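Local coordinates for paenibacillus xanthan lyase (Paenibacillus, PDB 6F2P), which probably cleaves the terminal beta-D-mannosyl-(1→4)-beta-D-glucuronosyl linkage in xanthan side chains by beta-elimination, as a polysaccharide lyase of family 8, at residues Y415-S420 against P555-G560; E513-N518 against I548-S553; N766-E771 against F896-T901; D820-I825 against E859-S864. All coordinates share one frame; numbering follows the deposited sequence.

Interaction 1. Residues Y415-S420 against P555-G560; sequences YNTDLS and PGSDIG
An Asx turn directly after strand 411-415 meets the loop that leads into strand 559-563, within the super-sandwich domain of this family 8 lyase. Asn416 shapes the turn: its CG sits between the backbone N and the carbonyl carbon (chi1 53°), and OD1 accepts the backbone N-H of Asp418 at 3.1 Å from above the carbonyl plane. This pose lays the carboxamide alongside Ser557, with OD1 3.3 Å from Ser557 CB. The amide's other end serves the facing segment. Asn416 ND2 gives a proton to a water at 3.0 Å, and that water in turn donates to the carbonyl oxygens of Gly556 and Asp558. An alanine here would lose both the turn bond and the water bridge, and would probably leave this segment less firmly held to the loop around Ser557. Thr417 suits the next place because its hydroxyl, between the backbone N and the carbonyl carbon (chi1 51°), points at the facing loop: OG1 donates to Pro555 O at 2.7 Å, from well above that carbonyl plane. Gly556 lies beside this hydroxyl with a positive phi of 102°; a beta carbon would run into Thr417 OG1 and into the preceding carbonyl. Asp418 and Ser557 meet CB to CB at 3.9 Å, while their polar ends turn elsewhere, OD2 to Gln421 NE2 and OG to Val554 O. The loops are thus held by short side chains, backbone carbonyls, one well-bound water and a second, weakly held one; the contact is mainly polar, and its one direct hydrogen bond, from Thr417 OG1 to Pro555 O, needs a hydroxyl.

Interaction 2. Residues E513-N518 against I548-S553; sequences ENRKLN and IHLAGS
The touching parts of the two segments, 515-518 and 550-553, run 45° apart and draw together toward their ends, from 9.3 Å between the CA atoms of Arg515 and Leu550 to 5.5 Å between those of Asn518 and Ser553, with no hydrogen bond joining them directly. Strand 508-516 and strand 545-550 belong to different antiparallel sheets, so the contact is made by side chains. Leu550, its CG anti to the backbone N (chi1 171°), sends CD2 out to touch two side chains of 513-518. That methyl lies 4.0 Å from Arg515 CB and 4.2 Å from Leu517 CD2, meeting the latter tip to tip. Arg515 offers only its aliphatic base here; the chain bends at chi2 (79°), and NH1 is bonded to Leu414 O. Leucine suits a place facing a second sheet, having a branched end and no polar atom to satisfy. At the closer end Ser553 OG lies over the start of Asn518, 3.7 Å from Asn518 CB. It does not bond Asn518 N, which donates to Asn523 OD1. Instead a water joins the two segments, donating to Lys516 O at 2.6 Å and lying 2.5 Å from Ser553 OG, whose strongest polar partner is Asn523. The chemistry therefore changes along the contact: apolar carbons meet where the sheets stand apart, while at the loop ends a water bridges the Lys516 carbonyl to the Ser553 hydroxyl; with no direct hydrogen bond, the contact rests on apolar touch and one bridging water.

Interaction 3. Residues N766-E771 against F896-T901; sequences NPYEAE and FSLVST. With CA (calcium ion), chain C.
Asn766 is folded back onto the neighbouring strand like an extra backbone unit. With CG beside its own backbone N (chi1 -78°), its carboxamide pairs with both the N-H and the C=O of Leu898: OD1 accepts from Leu898 N at 3.0 Å, and ND2 donates to Leu898 O at 2.8 Å. Asparagine suits the place because its amide copies a peptide group. After the cis peptide before Pro767, true pairing begins, Tyr768 and Phe896 forming an antiparallel hydrogen-bonded pair (Tyr768 N to Phe896 O 2.9 Å, Phe896 N to Tyr768 O 3.0 Å). Both aromatic side chains take the same first torsion, -70°, and leave the same face of the sheet with their CB atoms adjacent. The tyrosine ring crosses Leu898 at about a right angle, CE1 lying 3.7 Å from Leu898 CG, and its hydroxyl is hydrogen-bonded to Asp812 O. An alanine at Tyr768 would lose that bond and the ring's contact with Leu898, and would probably loosen the packing of this strand against strand 806-813. On the far side two acids, both bent at chi2, converge on a calcium ion: Glu769 binds through OE2 at 2.5 Å, Glu771 through both oxygens, OE1 at 2.6 Å and OE2 at 2.3 Å. Backbone oxygens of Ser791, Lys794 and Asp894 help complete the shell. A short edge strand carrying a Tyr-Glu-Ala-Glu sequence into a calcium site recalls the beta-sandwich carbohydrate-binding modules of the CBM6 and CBM35 kind.

Interaction 4. Residues D820-I825 against E859-S864; sequences DVKSRI and EFTMGS
Backbone hydrogen bonds carry this pairing of strands 817-826 and 857-867, whose segments run antiparallel at 162°. Ser823 and Phe860 form a regular hydrogen-bonded pair, Ser823 N reaching Phe860 O at 2.9 Å and Phe860 N returning the bond to Ser823 O. Farther along, Val821 O faces two residues: Met862 N donates to it at 2.8 Å, nearly along the C=O axis, and Gly863 N only weakly at 3.5 Å. Val821 N answers with a straight bond to Gly863 O at 2.6 Å. Gly863 has a phi of 151°, where a beta carbon would crowd the preceding carbonyl, so glycine fits the second bulge position. Apolar contacts lie on the face of Val821, Ser823 and Phe860. Ile825 crosses the phenyl ring at about a right angle, CG1 being 3.5 Å from Phe860 CD1. Val821 CG1 lies 4.4 Å from Met862 CG. Met862 bends at chi2 and chi3, and its chain continues to Leu836 of the other sheet; a flexible thioether accommodates such a doubled-back path. Separately, Met862 SD approaches Ser823 OG at 3.6 Å. Polar and charged groups occupy the opposite face. Glu859 folds at chi2 across the aliphatic part of Arg824, leaving OE1 4.2 Å from Arg824 NE, near the guanidinium plane but beyond a salt bridge. Arg824 NH1 instead bonds Asn789 O and forms a salt bridge with Asp894. Lys822 and Thr861 run side by side, CE against OG1. The pairing is antiparallel, interrupted by a classic beta bulge, in one sheet of a beta-sandwich, one face apolar toward the interior, the other polar.

The four contacts form two clusters on opposite sides of the chain's centre, interactions 1 and 3 having centres about 60 Å apart. Interactions 1 and 2 share the super-sandwich domain: strands 545-550 and 559-563 are sheet neighbours, and Ile559 N bonds Leu550 O, while Lys516 NZ reaches Ser420 O. Interaction 2 is buried between two sheets, whereas interaction 1 is only partly buried; both rely on side chains and water. Interactions 3 and 4, both partly buried, meet in one sheet, where strand 891-900 neighbours strand 817-826 through Val899 with Asp820 and Ser897 with Lys822. There, backbone pairing leads, supplemented by calcium in 766-771 and by an exposed, largely polar face of Glu859, Thr861 and Ser864.

Interaction 1. Residues Y415-S420 against P555-G560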
# COMPACT_ATOMS: atom_id res chain seq x y z
N TYR A 415 -9.02 -8.30 -17.49
CA TYR A 415 -9.58 -9.64 -17.52
C TYR A 415 -11.02 -9.61 -17.97
O TYR A 415 -11.81 -8.80 -17.48
CB TYR A 415 -9.48 -10.28 -16.13
CG TYR A 415 -8.05 -10.57 -15.71
CD1 TYR A 415 -7.44 -11.76 -16.07
CD2 TYR A 415 -7.32 -9.65 -14.97
CE1 TYR A 415 -6.13 -12.04 -15.70
CE2 TYR A 415 -6.02 -9.91 -14.59
CZ TYR A 415 -5.43 -11.11 -14.97
OH TYR A 415 -4.13 -11.39 -14.61
N ASN A 416 -11.37 -10.48 -18.91
CA ASN A 416 -12.75 -10.60 -19.35
C ASN A 416 -13.10 -12.03 -19.74
O ASN A 416 -12.54 -12.97 -19.18
CB ASN A 416 -13.08 -9.60 -20.47
CG ASN A 416 -12.11 -9.67 -21.63
OD1 ASN A 416 -11.57 -10.73 -21.94
ND2 ASN A 416 -11.90 -8.54 -22.28
N THR A 417 -14.02 -12.21 -20.69
CA THR A 417 -14.47 -13.56 -21.03
C THR A 417 -13.45 -14.33 -21.87
O THR A 417 -13.52 -15.56 -22.01
CB THR A 417 -15.86 -13.55 -21.72
OG1 THR A 417 -15.85 -12.63 -22.80
CG2 THR A 417 -16.93 -13.14 -20.73
N ASP A 418 -12.47 -13.61 -22.41
CA ASP A 418 -11.37 -14.24 -23.12
C ASP A 418 -10.46 -14.90 -22.10
O ASP A 418 -9.38 -14.39 -21.80
CB ASP A 418 -10.61 -13.21 -23.94
CG ASP A 418 -9.53 -13.83 -24.80
OD1 ASP A 418 -9.50 -15.06 -24.91
OD2 ASP A 418 -8.72 -13.07 -25.37
N LEU A 419 -10.90 -16.05 -21.58
CA LEU A 419 -10.23 -16.72 -20.46
C LEU A 419 -8.78 -17.08 -20.73
O LEU A 419 -7.99 -17.24 -19.80
CB LEU A 419 -11.01 -17.98 -20.04
CG LEU A 419 -12.48 -17.78 -19.66
CD1 LEU A 419 -13.03 -19.06 -19.06
CD2 LEU A 419 -12.65 -16.61 -18.71
N SER A 420 -8.42 -17.21 -22.00
CA SER A 420 -7.10 -17.72 -22.35
C SER A 420 -6.10 -16.60 -22.63
O SER A 420 -4.94 -16.87 -22.94
CB SER A 420 -7.17 -18.66 -23.55
OG SER A 420 -7.33 -17.93 -24.75
N PRO A 555 -17.59 -13.60 -27.14
CA PRO A 555 -18.61 -12.68 -26.62
C PRO A 555 -18.32 -12.26 -25.19
O PRO A 555 -18.08 -13.12 -24.33
CB PRO A 555 -19.88 -13.53 -26.66
CG PRO A 555 -19.65 -14.46 -27.78
CD PRO A 555 -18.18 -14.79 -27.76
N GLY A 556 -18.32 -10.95 -24.95
CA GLY A 556 -18.02 -10.42 -23.63
C GLY A 556 -16.61 -9.86 -23.50
O GLY A 556 -16.24 -9.35 -22.44
N SER A 557 -15.82 -9.95 -24.57
CA SER A 557 -14.43 -9.49 -24.50
C SER A 557 -14.02 -8.34 -25.44
O SER A 557 -12.84 -8.13 -25.68
CB SER A 557 -13.47 -10.68 -24.67
OG SER A 557 -13.70 -11.33 -25.90
N ASP A 558 -15.00 -7.60 -25.96
CA ASP A 558 -14.70 -6.35 -26.68
C ASP A 558 -13.95 -5.42 -25.74
O ASP A 558 -14.15 -5.47 -24.53
CB ASP A 558 -15.99 -5.64 -27.08
CG ASP A 558 -16.66 -6.25 -28.29
OD1 ASP A 558 -16.36 -7.41 -28.64
OD2 ASP A 558 -17.52 -5.55 -28.87
N ILE A 559 -13.08 -4.57 -26.29
CA ILE A 559 -12.48 -3.50 -25.49
C ILE A 559 -12.57 -2.15 -26.22
O ILE A 559 -12.26 -2.05 -27.41
CB ILE A 559 -11.02 -3.79 -25.11
CG1 ILE A 559 -10.88 -5.22 -24.57
CG2 ILE A 559 -10.52 -2.76 -24.09
CD1 ILE A 559 -9.46 -5.63 -24.28
N GLY A 560 -13.03 -1.12 -25.51
CA GLY A 560 -13.11 0.22 -26.06
C GLY A 560 -11.98 1.08 -25.51
O GLY A 560 -11.48 0.81 -24.43
O HOH W 1 -14.37 -6.83 -21.88
O HOH W 2 -9.81 -9.82 -25.33

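Interaction 2. Residues E513-N518 against I548-S553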
# COMPACT_ATOMS: atom_id res chain seq x y z
N GLU A 513 -2.31 -0.77 -25.12
CA GLU A 513 -2.82 -2.12 -25.32
C GLU A 513 -1.74 -3.01 -25.93
O GLU A 513 -0.85 -2.53 -26.63
CB GLU A 513 -4.06 -2.07 -26.21
CG GLU A 513 -4.78 -3.38 -26.40
CD GLU A 513 -5.04 -4.11 -25.09
OE1 GLU A 513 -6.15 -3.95 -24.53
OE2 GLU A 513 -4.15 -4.86 -24.63
N ASN A 514 -1.82 -4.30 -25.63
CA ASN A 514 -1.04 -5.30 -26.35
C ASN A 514 -1.79 -6.61 -26.23
O ASN A 514 -1.42 -7.48 -25.45
CB ASN A 514 0.38 -5.42 -25.81
CG ASN A 514 1.32 -6.09 -26.80
OD1 ASN A 514 0.87 -6.74 -27.74
ND2 ASN A 514 2.62 -5.93 -26.60
N ARG A 515 -2.88 -6.75 -26.99
CA ARG A 515 -3.84 -7.82 -26.77
C ARG A 515 -3.58 -9.00 -27.68
O ARG A 515 -3.33 -8.82 -28.87
CB ARG A 515 -5.25 -7.31 -27.04
CG ARG A 515 -6.36 -8.21 -26.50
CD ARG A 515 -6.54 -7.99 -25.01
NE ARG A 515 -7.61 -8.81 -24.45
CZ ARG A 515 -7.82 -8.94 -23.14
NH1 ARG A 515 -7.03 -8.31 -22.29
NH2 ARG A 515 -8.82 -9.70 -22.70
N LYS A 516 -3.67 -10.21 -27.13
CA LYS A 516 -3.58 -11.40 -27.96
C LYS A 516 -4.90 -11.62 -28.69
O LYS A 516 -5.97 -11.50 -28.10
CB LYS A 516 -3.23 -12.63 -27.13
CG LYS A 516 -2.66 -13.76 -27.97
CD LYS A 516 -3.03 -15.10 -27.41
CE LYS A 516 -2.53 -15.25 -26.00
NZ LYS A 516 -3.20 -16.41 -25.36
N LEU A 517 -4.81 -11.97 -29.97
CA LEU A 517 -5.99 -12.06 -30.82
C LEU A 517 -6.39 -13.51 -31.08
O LEU A 517 -5.77 -14.44 -30.56
CB LEU A 517 -5.74 -11.33 -32.14
CG LEU A 517 -5.24 -9.90 -31.93
CD1 LEU A 517 -5.03 -9.17 -33.25
CD2 LEU A 517 -6.21 -9.14 -31.04
N ASN A 518 -7.44 -13.71 -31.88
CA ASN A 518 -7.82 -15.05 -32.28
C ASN A 518 -6.76 -15.66 -33.20
O ASN A 518 -5.77 -15.00 -33.53
CB ASN A 518 -9.22 -15.08 -32.92
CG ASN A 518 -9.32 -14.21 -34.15
OD1 ASN A 518 -8.36 -14.01 -34.90
ND2 ASN A 518 -10.52 -13.68 -34.39
N ILE A 548 -11.46 3.99 -30.17
CA ILE A 548 -11.05 2.78 -30.85
C ILE A 548 -11.91 1.65 -30.29
O ILE A 548 -12.20 1.63 -29.09
CB ILE A 548 -9.56 2.47 -30.57
CG1 ILE A 548 -8.65 3.51 -31.22
CG2 ILE A 548 -9.17 1.09 -31.09
CD1 ILE A 548 -7.18 3.20 -31.09
N HIS A 549 -12.31 0.72 -31.14
CA HIS A 549 -12.99 -0.48 -30.68
C HIS A 549 -12.30 -1.71 -31.24
O HIS A 549 -12.12 -1.84 -32.45
CB HIS A 549 -14.46 -0.46 -31.07
CG HIS A 549 -15.22 -1.67 -30.63
ND1 HIS A 549 -15.18 -2.87 -31.31
CD2 HIS A 549 -16.05 -1.88 -29.57
CE1 HIS A 549 -15.94 -3.76 -30.70
NE2 HIS A 549 -16.48 -3.18 -29.64
N LEU A 550 -11.89 -2.61 -30.35
CA LEU A 550 -11.26 -3.87 -30.74
C LEU A 550 -12.18 -5.01 -30.33
O LEU A 550 -12.47 -5.17 -29.15
CB LEU A 550 -9.91 -4.03 -30.04
CG LEU A 550 -9.31 -5.43 -30.24
CD1 LEU A 550 -9.14 -5.71 -31.71
CD2 LEU A 550 -7.99 -5.62 -29.49
N ALA A 551 -12.63 -5.80 -31.30
CA ALA A 551 -13.62 -6.84 -31.02
C ALA A 551 -12.97 -8.04 -30.34
O ALA A 551 -11.86 -8.43 -30.68
CB ALA A 551 -14.34 -7.25 -32.30
N GLY A 552 -13.67 -8.61 -29.36
CA GLY A 552 -13.12 -9.71 -28.60
C GLY A 552 -13.27 -11.03 -29.31
O GLY A 552 -14.23 -11.24 -30.05
N SER A 553 -12.34 -11.95 -29.06
CA SER A 553 -12.34 -13.26 -29.71
C SER A 553 -13.54 -14.11 -29.28
O SER A 553 -13.86 -15.12 -29.89
CB SER A 553 -11.05 -14.02 -29.41
OG SER A 553 -9.91 -13.25 -29.75
O HOH W 3 -8.07 -13.09 -28.10

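Interaction 3. Residues N766-E771 against F896-T901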
# COMPACT_ATOMS: atom_id res chain seq x y z
N ASN A 766 0.37 22.45 23.73
CA ASN A 766 1.50 22.57 24.63
C ASN A 766 1.27 21.82 25.94
O ASN A 766 0.17 21.87 26.48
CB ASN A 766 1.82 24.04 24.92
CG ASN A 766 2.56 24.72 23.78
OD1 ASN A 766 3.44 24.12 23.16
ND2 ASN A 766 2.22 25.97 23.51
N PRO A 767 2.29 21.11 26.43
CA PRO A 767 3.58 20.93 25.75
C PRO A 767 3.55 19.74 24.79
O PRO A 767 2.73 18.83 24.96
CB PRO A 767 4.54 20.66 26.90
CG PRO A 767 3.71 19.93 27.90
CD PRO A 767 2.30 20.50 27.78
N TYR A 768 4.44 19.74 23.80
CA TYR A 768 4.60 18.61 22.91
C TYR A 768 5.57 17.66 23.59
O TYR A 768 6.78 17.89 23.57
CB TYR A 768 5.23 19.05 21.59
CG TYR A 768 4.36 19.91 20.68
CD1 TYR A 768 4.32 21.29 20.82
CD2 TYR A 768 3.64 19.33 19.64
CE1 TYR A 768 3.55 22.07 19.97
CE2 TYR A 768 2.87 20.10 18.80
CZ TYR A 768 2.83 21.47 18.97
OH TYR A 768 2.06 22.23 18.12
N GLU A 769 5.07 16.59 24.21
CA GLU A 769 5.94 15.68 24.95
C GLU A 769 6.86 14.89 24.04
O GLU A 769 6.40 14.17 23.15
CB GLU A 769 5.12 14.72 25.81
CG GLU A 769 4.18 15.43 26.77
CD GLU A 769 4.91 16.06 27.95
OE1 GLU A 769 4.22 16.49 28.89
OE2 GLU A 769 6.16 16.14 27.94
N ALA A 770 8.16 15.04 24.26
CA ALA A 770 9.17 14.39 23.43
C ALA A 770 8.95 12.88 23.40
O ALA A 770 9.03 12.26 22.34
CB ALA A 770 10.56 14.70 23.96
N GLU A 771 8.63 12.31 24.55
CA GLU A 771 8.41 10.88 24.67
C GLU A 771 7.23 10.36 23.84
O GLU A 771 7.05 9.16 23.72
CB GLU A 771 8.20 10.49 26.13
CG GLU A 771 6.92 11.03 26.75
CD GLU A 771 7.16 12.30 27.57
OE1 GLU A 771 6.33 12.62 28.44
OE2 GLU A 771 8.20 12.95 27.33
N PHE A 896 8.71 20.19 23.99
CA PHE A 896 8.78 21.46 23.30
C PHE A 896 7.56 22.28 23.71
O PHE A 896 6.52 21.72 24.05
CB PHE A 896 8.75 21.28 21.78
CG PHE A 896 9.99 20.65 21.20
CD1 PHE A 896 11.15 21.40 21.06
CD2 PHE A 896 9.99 19.33 20.77
CE1 PHE A 896 12.29 20.84 20.52
CE2 PHE A 896 11.13 18.76 20.23
CZ PHE A 896 12.28 19.52 20.11
N SER A 897 7.69 23.59 23.67
CA SER A 897 6.56 24.49 23.78
C SER A 897 6.67 25.50 22.66
O SER A 897 7.77 25.94 22.33
CB SER A 897 6.56 25.21 25.13
OG SER A 897 6.31 24.32 26.20
N LEU A 898 5.55 25.87 22.06
CA LEU A 898 5.52 26.99 21.12
C LEU A 898 4.75 28.12 21.78
O LEU A 898 3.56 27.97 22.07
CB LEU A 898 4.86 26.60 19.80
CG LEU A 898 5.28 25.29 19.15
CD1 LEU A 898 4.61 25.16 17.80
CD2 LEU A 898 6.78 25.19 19.04
N VAL A 899 5.43 29.23 22.01
CA VAL A 899 4.86 30.38 22.69
C VAL A 899 4.62 31.49 21.68
O VAL A 899 5.44 31.70 20.80
CB VAL A 899 5.82 30.89 23.77
CG1 VAL A 899 5.20 32.03 24.56
CG2 VAL A 899 6.24 29.75 24.69
N SER A 900 3.50 32.21 21.81
CA SER A 900 3.20 33.28 20.86
C SER A 900 4.14 34.47 21.06
O SER A 900 4.77 34.61 22.11
CB SER A 900 1.74 33.73 20.98
OG SER A 900 1.42 34.07 22.31
N THR A 901 4.26 35.30 20.03
CA THR A 901 5.16 36.45 20.10
C THR A 901 4.38 37.71 19.77
O THR A 901 3.22 37.64 19.36
CB THR A 901 6.34 36.30 19.12
OG1 THR A 901 5.87 36.41 17.77
CG2 THR A 901 7.04 34.94 19.30
CA CA C . 7.98 14.62 28.84

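Interaction 4. Residues D820-I825 against E859-S864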
# COMPACT_ATOMS: atom_id res chain seq x y z
N ASP A 820 7.76 31.47 19.31
CA ASP A 820 9.06 31.31 19.93
C ASP A 820 9.16 29.83 20.35
O ASP A 820 8.29 29.31 21.05
CB ASP A 820 9.13 32.24 21.15
CG ASP A 820 10.55 32.46 21.62
OD1 ASP A 820 11.49 32.22 20.83
OD2 ASP A 820 10.71 32.90 22.78
N VAL A 821 10.20 29.14 19.89
CA VAL A 821 10.32 27.71 20.17
C VAL A 821 11.18 27.42 21.39
O VAL A 821 12.37 27.71 21.41
CB VAL A 821 10.89 26.95 18.97
CG1 VAL A 821 11.00 25.47 19.30
CG2 VAL A 821 10.00 27.15 17.76
N LYS A 822 10.55 26.82 22.41
CA LYS A 822 11.23 26.47 23.65
C LYS A 822 11.30 24.96 23.86
O LYS A 822 10.43 24.21 23.39
CB LYS A 822 10.53 27.13 24.84
CG LYS A 822 10.42 28.64 24.75
CD LYS A 822 9.90 29.27 26.05
CE LYS A 822 10.15 30.77 26.05
NZ LYS A 822 9.66 31.46 27.28
N SER A 823 12.32 24.50 24.56
CA SER A 823 12.39 23.09 24.92
C SER A 823 12.77 22.95 26.39
O SER A 823 13.58 23.72 26.90
CB SER A 823 13.40 22.35 24.04
OG SER A 823 14.71 22.82 24.25
N ARG A 824 12.16 21.98 27.07
CA ARG A 824 12.49 21.72 28.47
C ARG A 824 13.46 20.56 28.52
O ARG A 824 13.16 19.47 28.04
CB ARG A 824 11.23 21.43 29.29
CG ARG A 824 11.47 21.30 30.78
CD ARG A 824 10.17 21.09 31.54
NE ARG A 824 10.24 21.59 32.92
CZ ARG A 824 10.31 20.81 33.99
NH1 ARG A 824 10.31 19.49 33.87
NH2 ARG A 824 10.37 21.35 35.20
N ILE A 825 14.63 20.81 29.10
CA ILE A 825 15.71 19.85 29.14
C ILE A 825 15.98 19.40 30.57
O ILE A 825 16.12 20.24 31.47
CB ILE A 825 17.00 20.47 28.56
CG1 ILE A 825 16.77 20.99 27.13
CG2 ILE A 825 18.17 19.49 28.66
CD1 ILE A 825 16.16 19.97 26.18
N GLU A 859 14.45 25.72 31.02
CA GLU A 859 13.70 25.97 29.81
C GLU A 859 14.56 26.75 28.82
O GLU A 859 14.83 27.93 29.04
CB GLU A 859 12.44 26.78 30.12
CG GLU A 859 11.41 26.69 29.03
CD GLU A 859 10.65 25.38 29.08
OE1 GLU A 859 10.56 24.78 30.17
OE2 GLU A 859 10.15 24.95 28.02
N PHE A 860 14.98 26.09 27.75
CA PHE A 860 15.79 26.74 26.73
C PHE A 860 14.92 27.41 25.69
O PHE A 860 13.99 26.80 25.17
CB PHE A 860 16.73 25.73 26.06
CG PHE A 860 17.85 25.27 26.94
CD1 PHE A 860 17.63 24.30 27.92
CD2 PHE A 860 19.12 25.79 26.80
CE1 PHE A 860 18.66 23.87 28.74
CE2 PHE A 860 20.16 25.36 27.61
CZ PHE A 860 19.93 24.40 28.59
N THR A 861 15.23 28.66 25.38
CA THR A 861 14.59 29.35 24.26
C THR A 861 15.47 29.17 23.03
O THR A 861 16.54 29.77 22.94
CB THR A 861 14.39 30.84 24.55
OG1 THR A 861 13.72 31.00 25.80
CG2 THR A 861 13.56 31.48 23.46
N MET A 862 15.02 28.34 22.10
CA MET A 862 15.82 28.02 20.93
C MET A 862 15.80 29.19 19.95
O MET A 862 16.83 29.55 19.38
CB MET A 862 15.30 26.77 20.23
CG MET A 862 15.00 25.60 21.17
SD MET A 862 16.45 25.03 22.04
CE MET A 862 17.52 24.54 20.68
N GLY A 863 14.63 29.77 19.76
CA GLY A 863 14.49 30.87 18.84
C GLY A 863 13.10 30.94 18.23
O GLY A 863 12.22 30.16 18.58
N SER A 864 12.92 31.86 17.29
CA SER A 864 11.61 32.11 16.72
C SER A 864 11.49 31.59 15.28
O SER A 864 12.47 31.54 14.54
CB SER A 864 11.32 33.60 16.77
OG SER A 864 9.98 33.86 16.40